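Local coordinates for hypothetical protein Paer03002360 (Pseudomonas aeruginosa, PDB 2ERV) that removes the primary 3-O-linked fatty acyl chain from lipid A of lipopolysaccharide by ester hydrolysis in the outer membrane, at residues A[35-46]-A[58-69]. Numbering follows the deposited sequence.
Sequences GRLTGYWDAGYT and HSLSFAPVFVYE. With CXE (pentaethylene glycol monodecyl ether), chain D.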
ATOM      1  N   GLY A  35      23.016  -4.832  -0.105  1.00 30.00           N
ATOM      2  CA  GLY A  35      21.674  -5.102   0.381  1.00 28.89           C
ATOM      3  C   GLY A  35      21.181  -6.385  -0.254  1.00 30.14           C
ATOM      4  O   GLY A  35      22.000  -7.214  -0.705  1.00 28.91           O
ATOM      5  N   ARG A  36      19.855  -6.550  -0.319  1.00 28.16           N
ATOM      6  CA  ARG A  36      19.283  -7.773  -0.850  1.00 28.27           C
ATOM      7  C   ARG A  36      17.897  -7.420  -1.353  1.00 27.36           C
ATOM      8  O   ARG A  36      17.285  -6.439  -0.877  1.00 24.03           O
ATOM      9  CB  ARG A  36      19.172  -8.838   0.239  1.00 28.22           C
ATOM     10  CG  ARG A  36      18.454  -8.340   1.513  1.00 29.98           C
ATOM     11  CD  ARG A  36      18.055  -9.415   2.506  1.00 31.94           C
ATOM     12  NE  ARG A  36      17.303  -8.832   3.636  1.00 37.39           N
ATOM     13  CZ  ARG A  36      16.261  -9.413   4.236  1.00 38.87           C
ATOM     14  NH1 ARG A  36      15.782 -10.577   3.799  1.00 36.94           N
ATOM     15  NH2 ARG A  36      15.665  -8.818   5.261  1.00 39.72           N
ATOM     16  N   LEU A  37      17.423  -8.230  -2.307  1.00 26.23           N
ATOM     17  CA  LEU A  37      16.039  -8.238  -2.717  1.00 25.83           C
ATOM     18  C   LEU A  37      15.299  -9.224  -1.819  1.00 26.36           C
ATOM     19  O   LEU A  37      15.773 -10.344  -1.557  1.00 25.36           O
ATOM     20  CB  LEU A  37      15.866  -8.626  -4.194  1.00 24.99           C
ATOM     21  CG  LEU A  37      14.405  -8.575  -4.751  1.00 25.69           C
ATOM     22  CD1 LEU A  37      13.909  -7.109  -4.880  1.00 23.44           C
ATOM     23  CD2 LEU A  37      14.315  -9.282  -6.124  1.00 25.59           C
ATOM     24  N   THR A  38      14.125  -8.806  -1.355  1.00 25.00           N
ATOM     25  CA  THR A  38      13.261  -9.679  -0.577  1.00 24.79           C
ATOM     26  C   THR A  38      11.803  -9.291  -0.813  1.00 24.35           C
ATOM     27  O   THR A  38      11.505  -8.680  -1.852  1.00 22.39           O
ATOM     28  CB  THR A  38      13.689  -9.675   0.937  1.00 25.39           C
ATOM     29  OG1 THR A  38      12.932 -10.694   1.610  1.00 27.78           O
ATOM     30  CG2 THR A  38      13.358  -8.349   1.658  1.00 26.59           C
ATOM     31  N   GLY A  39      10.899  -9.641   0.110  1.00 24.54           N
ATOM     32  CA  GLY A  39       9.520  -9.152  -0.003  1.00 24.81           C
ATOM     33  C   GLY A  39       8.598  -9.651   1.078  1.00 25.12           C
ATOM     34  O   GLY A  39       9.032 -10.350   2.040  1.00 24.69           O
ATOM     35  N   TYR A  40       7.322  -9.296   0.928  1.00 24.14           N
ATOM     36  CA  TYR A  40       6.303  -9.703   1.887  1.00 24.60           C
ATOM     37  C   TYR A  40       4.922  -9.744   1.256  1.00 24.63           C
ATOM     38  O   TYR A  40       4.686  -9.109   0.203  1.00 22.58           O
ATOM     39  CB  TYR A  40       6.330  -8.850   3.165  1.00 25.41           C
ATOM     40  CG  TYR A  40       6.036  -7.374   2.951  1.00 25.93           C
ATOM     41  CD1 TYR A  40       7.060  -6.485   2.610  1.00 26.67           C
ATOM     42  CD2 TYR A  40       4.750  -6.884   3.084  1.00 27.95           C
ATOM     43  CE1 TYR A  40       6.790  -5.096   2.442  1.00 26.08           C
ATOM     44  CE2 TYR A  40       4.458  -5.548   2.897  1.00 26.46           C
ATOM     45  CZ  TYR A  40       5.468  -4.660   2.576  1.00 26.54           C
ATOM     46  OH  TYR A  40       5.154  -3.332   2.435  1.00 25.33           O
ATOM     47  N   TRP A  41       4.021 -10.503   1.883  1.00 23.95           N
ATOM     48  CA  TRP A  41       2.651 -10.511   1.437  1.00 24.72           C
ATOM     49  C   TRP A  41       1.982  -9.444   2.265  1.00 25.11           C
ATOM     50  O   TRP A  41       2.162  -9.417   3.455  1.00 25.51           O
ATOM     51  CB  TRP A  41       1.986 -11.836   1.765  1.00 25.35           C
ATOM     52  CG  TRP A  41       2.557 -12.997   1.042  1.00 26.57           C
ATOM     53  CD1 TRP A  41       3.298 -14.034   1.571  1.00 28.64           C
ATOM     54  CD2 TRP A  41       2.426 -13.266  -0.350  1.00 28.55           C
ATOM     55  NE1 TRP A  41       3.637 -14.924   0.575  1.00 27.56           N
ATOM     56  CE2 TRP A  41       3.096 -14.486  -0.612  1.00 28.84           C
ATOM     57  CE3 TRP A  41       1.770 -12.618  -1.411  1.00 30.08           C
ATOM     58  CZ2 TRP A  41       3.156 -15.048  -1.897  1.00 30.32           C
ATOM     59  CZ3 TRP A  41       1.804 -13.198  -2.685  1.00 29.04           C
ATOM     60  CH2 TRP A  41       2.494 -14.399  -2.912  1.00 28.88           C
ATOM     61  N   ASP A  42       1.188  -8.602   1.636  1.00 25.89           N
ATOM     62  CA  ASP A  42       0.591  -7.472   2.340  1.00 27.27           C
ATOM     63  C   ASP A  42      -0.956  -7.500   2.197  1.00 26.57           C
ATOM     64  O   ASP A  42      -1.491  -7.463   1.074  1.00 26.65           O
ATOM     65  CB  ASP A  42       1.158  -6.160   1.799  1.00 27.22           C
ATOM     66  CG  ASP A  42       0.920  -5.001   2.754  1.00 31.25           C
ATOM     67  OD1 ASP A  42       1.058  -5.207   3.975  1.00 32.93           O
ATOM     68  OD2 ASP A  42       0.621  -3.851   2.407  1.00 33.76           O
ATOM     69  N   ALA A  43      -1.643  -7.571   3.328  1.00 25.53           N
ATOM     70  CA  ALA A  43      -3.118  -7.482   3.393  1.00 26.20           C
ATOM     71  C   ALA A  43      -3.499  -6.108   3.986  1.00 26.81           C
ATOM     72  O   ALA A  43      -2.913  -5.674   4.991  1.00 26.96           O
ATOM     73  CB  ALA A  43      -3.679  -8.611   4.254  1.00 25.48           C
ATOM     74  N   GLY A  44      -4.453  -5.424   3.358  1.00 25.99           N
ATOM     75  CA  GLY A  44      -4.759  -4.055   3.745  1.00 25.92           C
ATOM     76  C   GLY A  44      -6.252  -3.837   3.864  1.00 26.97           C
ATOM     77  O   GLY A  44      -7.044  -4.329   3.045  1.00 26.53           O
ATOM     78  N   TYR A  45      -6.650  -3.117   4.904  1.00 26.37           N
ATOM     79  CA  TYR A  45      -8.030  -2.691   4.982  1.00 27.77           C
ATOM     80  C   TYR A  45      -7.979  -1.142   4.969  1.00 25.88           C
ATOM     81  O   TYR A  45      -7.324  -0.570   5.817  1.00 25.07           O
ATOM     82  CB  TYR A  45      -8.714  -3.225   6.266  1.00 29.59           C
ATOM     83  CG  TYR A  45      -9.865  -2.338   6.575  1.00 35.87           C
ATOM     84  CD1 TYR A  45     -11.003  -2.344   5.765  1.00 40.34           C
ATOM     85  CD2 TYR A  45      -9.774  -1.377   7.589  1.00 42.22           C
ATOM     86  CE1 TYR A  45     -12.044  -1.464   5.999  1.00 41.67           C
ATOM     87  CE2 TYR A  45     -10.813  -0.475   7.833  1.00 44.87           C
ATOM     88  CZ  TYR A  45     -11.947  -0.528   7.029  1.00 42.03           C
ATOM     89  OH  TYR A  45     -12.978   0.380   7.253  1.00 42.46           O
ATOM     90  N   THR A  46      -8.659  -0.478   4.029  1.00 24.22           N
ATOM     91  CA  THR A  46      -8.484   0.987   3.886  1.00 23.30           C
ATOM     92  C   THR A  46      -9.825   1.626   3.990  1.00 24.32           C
ATOM     93  O   THR A  46     -10.787   1.121   3.421  1.00 22.88           O
ATOM     94  CB  THR A  46      -7.823   1.358   2.524  1.00 24.24           C
ATOM     95  OG1 THR A  46      -6.538   0.694   2.414  1.00 22.05           O
ATOM     96  CG2 THR A  46      -7.519   2.864   2.426  1.00 22.08           C
ATOM     97  N   HIS A  58     -14.753   1.515   1.788  1.00 23.94           N
ATOM     98  CA  HIS A  58     -13.723   0.641   2.378  1.00 26.43           C
ATOM     99  C   HIS A  58     -13.171  -0.214   1.258  1.00 26.58           C
ATOM    100  O   HIS A  58     -13.891  -0.531   0.311  1.00 27.34           O
ATOM    101  CB  HIS A  58     -14.360  -0.295   3.426  1.00 28.03           C
ATOM    102  CG  HIS A  58     -15.194   0.422   4.447  1.00 31.28           C
ATOM    103  ND1 HIS A  58     -14.694   0.812   5.669  1.00 35.62           N
ATOM    104  CD2 HIS A  58     -16.478   0.847   4.408  1.00 36.23           C
ATOM    105  CE1 HIS A  58     -15.648   1.416   6.354  1.00 36.71           C
ATOM    106  NE2 HIS A  58     -16.733   1.471   5.603  1.00 38.98           N
ATOM    107  N   SER A  59     -11.906  -0.575   1.349  1.00 25.88           N
ATOM    108  CA  SER A  59     -11.334  -1.507   0.391  1.00 26.86           C
ATOM    109  C   SER A  59     -10.549  -2.582   1.144  1.00 28.04           C
ATOM    110  O   SER A  59      -9.991  -2.326   2.208  1.00 26.93           O
ATOM    111  CB  SER A  59     -10.454  -0.785  -0.645  1.00 25.55           C
ATOM    112  OG  SER A  59      -9.287  -0.264  -0.056  1.00 27.29           O
ATOM    113  N   LEU A  60     -10.535  -3.786   0.583  1.00 28.93           N
ATOM    114  CA  LEU A  60      -9.726  -4.877   1.111  1.00 28.99           C
ATOM    115  C   LEU A  60      -8.766  -5.192  -0.031  1.00 28.40           C
ATOM    116  O   LEU A  60      -9.184  -5.355  -1.167  1.00 27.12           O
ATOM    117  CB  LEU A  60     -10.594  -6.111   1.369  1.00 29.35           C
ATOM    118  CG  LEU A  60     -11.098  -6.568   2.746  1.00 35.33           C
ATOM    119  CD1 LEU A  60     -11.154  -5.463   3.797  1.00 35.77           C
ATOM    120  CD2 LEU A  60     -12.478  -7.342   2.667  1.00 31.66           C
ATOM    121  N   SER A  61      -7.485  -5.277   0.278  1.00 26.36           N
ATOM    122  CA  SER A  61      -6.503  -5.517  -0.777  1.00 26.32           C
ATOM    123  C   SER A  61      -5.459  -6.526  -0.324  1.00 25.69           C
ATOM    124  O   SER A  61      -5.250  -6.774   0.875  1.00 25.78           O
ATOM    125  CB  SER A  61      -5.857  -4.179  -1.156  1.00 26.16           C
ATOM    126  OG  SER A  61      -5.235  -3.649  -0.018  1.00 29.47           O
ATOM    127  N   PHE A  62      -4.841  -7.168  -1.297  1.00 26.07           N
ATOM    128  CA  PHE A  62      -3.822  -8.129  -1.036  1.00 26.26           C
ATOM    129  C   PHE A  62      -2.770  -8.081  -2.153  1.00 25.63           C
ATOM    130  O   PHE A  62      -3.120  -8.103  -3.322  1.00 25.64           O
ATOM    131  CB  PHE A  62      -4.417  -9.535  -0.969  1.00 28.67           C
ATOM    132  CG  PHE A  62      -3.394 -10.570  -0.662  1.00 30.99           C
ATOM    133  CD1 PHE A  62      -3.017 -10.810   0.652  1.00 31.21           C
ATOM    134  CD2 PHE A  62      -2.758 -11.259  -1.694  1.00 32.90           C
ATOM    135  CE1 PHE A  62      -2.041 -11.739   0.938  1.00 33.93           C
ATOM    136  CE2 PHE A  62      -1.783 -12.194  -1.397  1.00 34.55           C
ATOM    137  CZ  PHE A  62      -1.443 -12.439  -0.090  1.00 31.85           C
ATOM    138  N   ALA A  63      -1.488  -8.002  -1.782  1.00 24.25           N
ATOM    139  CA  ALA A  63      -0.398  -7.854  -2.752  1.00 25.77           C
ATOM    140  C   ALA A  63       0.867  -8.551  -2.308  1.00 25.39           C
ATOM    141  O   ALA A  63       1.203  -8.510  -1.104  1.00 26.09           O
ATOM    142  CB  ALA A  63      -0.087  -6.317  -3.009  1.00 25.51           C
ATOM    143  N   PRO A  64       1.577  -9.191  -3.260  1.00 25.30           N
ATOM    144  CA  PRO A  64       2.989  -9.482  -3.046  1.00 24.75           C
ATOM    145  C   PRO A  64       3.706  -8.151  -3.192  1.00 24.72           C
ATOM    146  O   PRO A  64       3.372  -7.353  -4.097  1.00 25.49           O
ATOM    147  CB  PRO A  64       3.360 -10.437  -4.210  1.00 25.01           C
ATOM    148  CG  PRO A  64       2.293 -10.204  -5.301  1.00 25.36           C
ATOM    149  CD  PRO A  64       1.102  -9.660  -4.586  1.00 24.71           C
ATOM    150  N   VAL A  65       4.632  -7.872  -2.286  1.00 22.69           N
ATOM    151  CA  VAL A  65       5.390  -6.619  -2.328  1.00 23.33           C
ATOM    152  C   VAL A  65       6.889  -6.959  -2.298  1.00 23.33           C
ATOM    153  O   VAL A  65       7.363  -7.557  -1.330  1.00 24.06           O
ATOM    154  CB  VAL A  65       5.056  -5.705  -1.104  1.00 23.12           C
ATOM    155  CG1 VAL A  65       5.821  -4.383  -1.170  1.00 23.90           C
ATOM    156  CG2 VAL A  65       3.505  -5.438  -1.004  1.00 24.07           C
ATOM    157  N   PHE A  66       7.619  -6.554  -3.325  1.00 23.16           N
ATOM    158  CA  PHE A  66       9.082  -6.749  -3.391  1.00 23.46           C
ATOM    159  C   PHE A  66       9.755  -5.621  -2.645  1.00 23.56           C
ATOM    160  O   PHE A  66       9.297  -4.492  -2.689  1.00 22.55           O
ATOM    161  CB  PHE A  66       9.553  -6.743  -4.856  1.00 24.35           C
ATOM    162  CG  PHE A  66       9.184  -8.024  -5.589  1.00 26.86           C
ATOM    163  CD1 PHE A  66      10.033  -9.137  -5.540  1.00 29.00           C
ATOM    164  CD2 PHE A  66       7.967  -8.125  -6.252  1.00 31.18           C
ATOM    165  CE1 PHE A  66       9.683 -10.326  -6.171  1.00 29.97           C
ATOM    166  CE2 PHE A  66       7.608  -9.315  -6.907  1.00 31.85           C
ATOM    167  CZ  PHE A  66       8.475 -10.405  -6.858  1.00 31.23           C
ATOM    168  N   VAL A  67      10.877  -5.932  -2.006  1.00 22.99           N
ATOM    169  CA  VAL A  67      11.571  -4.934  -1.203  1.00 23.01           C
ATOM    170  C   VAL A  67      13.003  -5.020  -1.542  1.00 22.96           C
ATOM    171  O   VAL A  67      13.572  -6.120  -1.499  1.00 21.99           O
ATOM    172  CB  VAL A  67      11.380  -5.247   0.327  1.00 23.20           C
ATOM    173  CG1 VAL A  67      12.243  -4.339   1.227  1.00 23.49           C
ATOM    174  CG2 VAL A  67       9.897  -5.090   0.711  1.00 22.79           C
ATOM    175  N   TYR A  68      13.634  -3.891  -1.825  1.00 23.67           N
ATOM    176  CA  TYR A  68      15.086  -3.919  -1.780  1.00 23.32           C
ATOM    177  C   TYR A  68      15.529  -3.268  -0.464  1.00 24.14           C
ATOM    178  O   TYR A  68      15.254  -2.097  -0.228  1.00 24.20           O
ATOM    179  CB  TYR A  68      15.738  -3.223  -2.991  1.00 23.63           C
ATOM    180  CG  TYR A  68      17.214  -3.527  -3.023  1.00 24.94           C
ATOM    181  CD1 TYR A  68      17.708  -4.677  -3.684  1.00 23.85           C
ATOM    182  CD2 TYR A  68      18.108  -2.730  -2.328  1.00 26.47           C
ATOM    183  CE1 TYR A  68      19.110  -4.968  -3.692  1.00 23.17           C
ATOM    184  CE2 TYR A  68      19.442  -3.039  -2.283  1.00 25.50           C
ATOM    185  CZ  TYR A  68      19.934  -4.160  -2.980  1.00 26.02           C
ATOM    186  OH  TYR A  68      21.270  -4.413  -2.928  1.00 25.74           O
ATOM    187  N   GLU A  69      16.265  -4.013   0.362  1.00 24.02           N
ATOM    188  CA  GLU A  69      16.623  -3.548   1.682  1.00 25.03           C
ATOM    189  C   GLU A  69      18.111  -3.346   1.642  1.00 25.63           C
ATOM    190  O   GLU A  69      18.846  -4.285   1.393  1.00 24.40           O
ATOM    191  CB  GLU A  69      16.279  -4.586   2.739  1.00 26.26           C
ATOM    192  CG  GLU A  69      16.731  -4.182   4.140  1.00 27.75           C
ATOM    193  CD  GLU A  69      16.680  -5.355   5.101  1.00 35.60           C
ATOM    194  OE1 GLU A  69      17.561  -6.272   5.023  1.00 34.83           O
ATOM    195  OE2 GLU A  69      15.748  -5.364   5.934  1.00 37.90           O
TER
HETATM  196  C15 CXE D 300       8.026 -17.487  -0.698  1.00 51.79           C
HETATM  197  C16 CXE D 300       8.079 -16.370  -1.743  1.00 51.71           C
HETATM  198  O17 CXE D 300       6.771 -16.114  -2.260  1.00 52.12           O
HETATM  199  C18 CXE D 300       6.736 -16.060  -3.678  1.00 51.19           C
HETATM  200  C19 CXE D 300       6.588 -14.621  -4.157  1.00 51.77           C
HETATM  201  O20 CXE D 300       5.599 -14.518  -5.202  1.00 53.17           O
HETATM  202  C21 CXE D 300       5.941 -13.540  -6.182  1.00 50.90           C
HETATM  203  C22 CXE D 300       4.821 -13.439  -7.196  1.00 52.55           C
HETATM  204  O23 CXE D 300       4.736 -12.106  -7.695  1.00 55.26           O
HETATM  205  C24 CXE D 300       3.616 -11.978  -8.573  1.00 55.61           C
HETATM  206  C25 CXE D 300       3.721 -10.715  -9.420  1.00 57.64           C
HETATM  207  O26 CXE D 300       2.460 -10.520 -10.058  1.00 59.54           O
HETATM  208  O   HOH W   1      22.262  -6.458  -4.038  1.00 28.41           O
HETATM  209  O   HOH W   2      -7.098  -1.664   0.973  1.00 38.24           O
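Tyr-40 and Val-65 face each other in a hydrogen-bonded pair of the antiparallel hairpin formed by 35-46 and 58-69, two neighbouring transmembrane strands of the PagL beta-barrel. Backbone bonds run in matched pairs from Arg-36/Glu-69 to Thr-46/Ser-59, which fixes the register without a bulge. On the inward side, Val-65 CB sits over the face of the Tyr-40 ring, 3.9 Å from its centroid, a CH-pi contact. With CG held between the backbone N and the carbonyl carbon (chi1 62°), that ring swings over the neighbouring strand, where its CE1 edge meets Val-67 CG2 at 3.6 Å. Farther along this face, Arg-36 grips one carboxylate oxygen twice: NE lies 2.9 Å from Glu-69 OE1, with NH2 adding a longer bond. Both nitrogens approach from the same face of the carboxylate, whose plane is turned 59° from the guanidinium; NH1 bonds to Ser-28 OG. The other face carries aromatic residues and bound detergent. The six-membered ring of Trp-41 and the Phe-62 ring are nearly parallel (16°) but slid apart, with CE3 of Trp-41 3.5 Å from CZ of Phe-62, while Trp-41 CZ2 comes within 3.8 Å of detergent O17.

In the second shell, Glu-80 holds the Tyr-40 hydroxyl, and Asp-42 forms salt bridges with Arg-18 and Arg-107 inside the barrel. Toward the other end, Trp-48 NE1 bonds to Ser-59 OG and Glu-105 to Ser-61 OG; one water joins these hydroxyls to Thr-46, lying 2.8 Å from Ser-59 OG and 2.9 Å from Ser-61 OG.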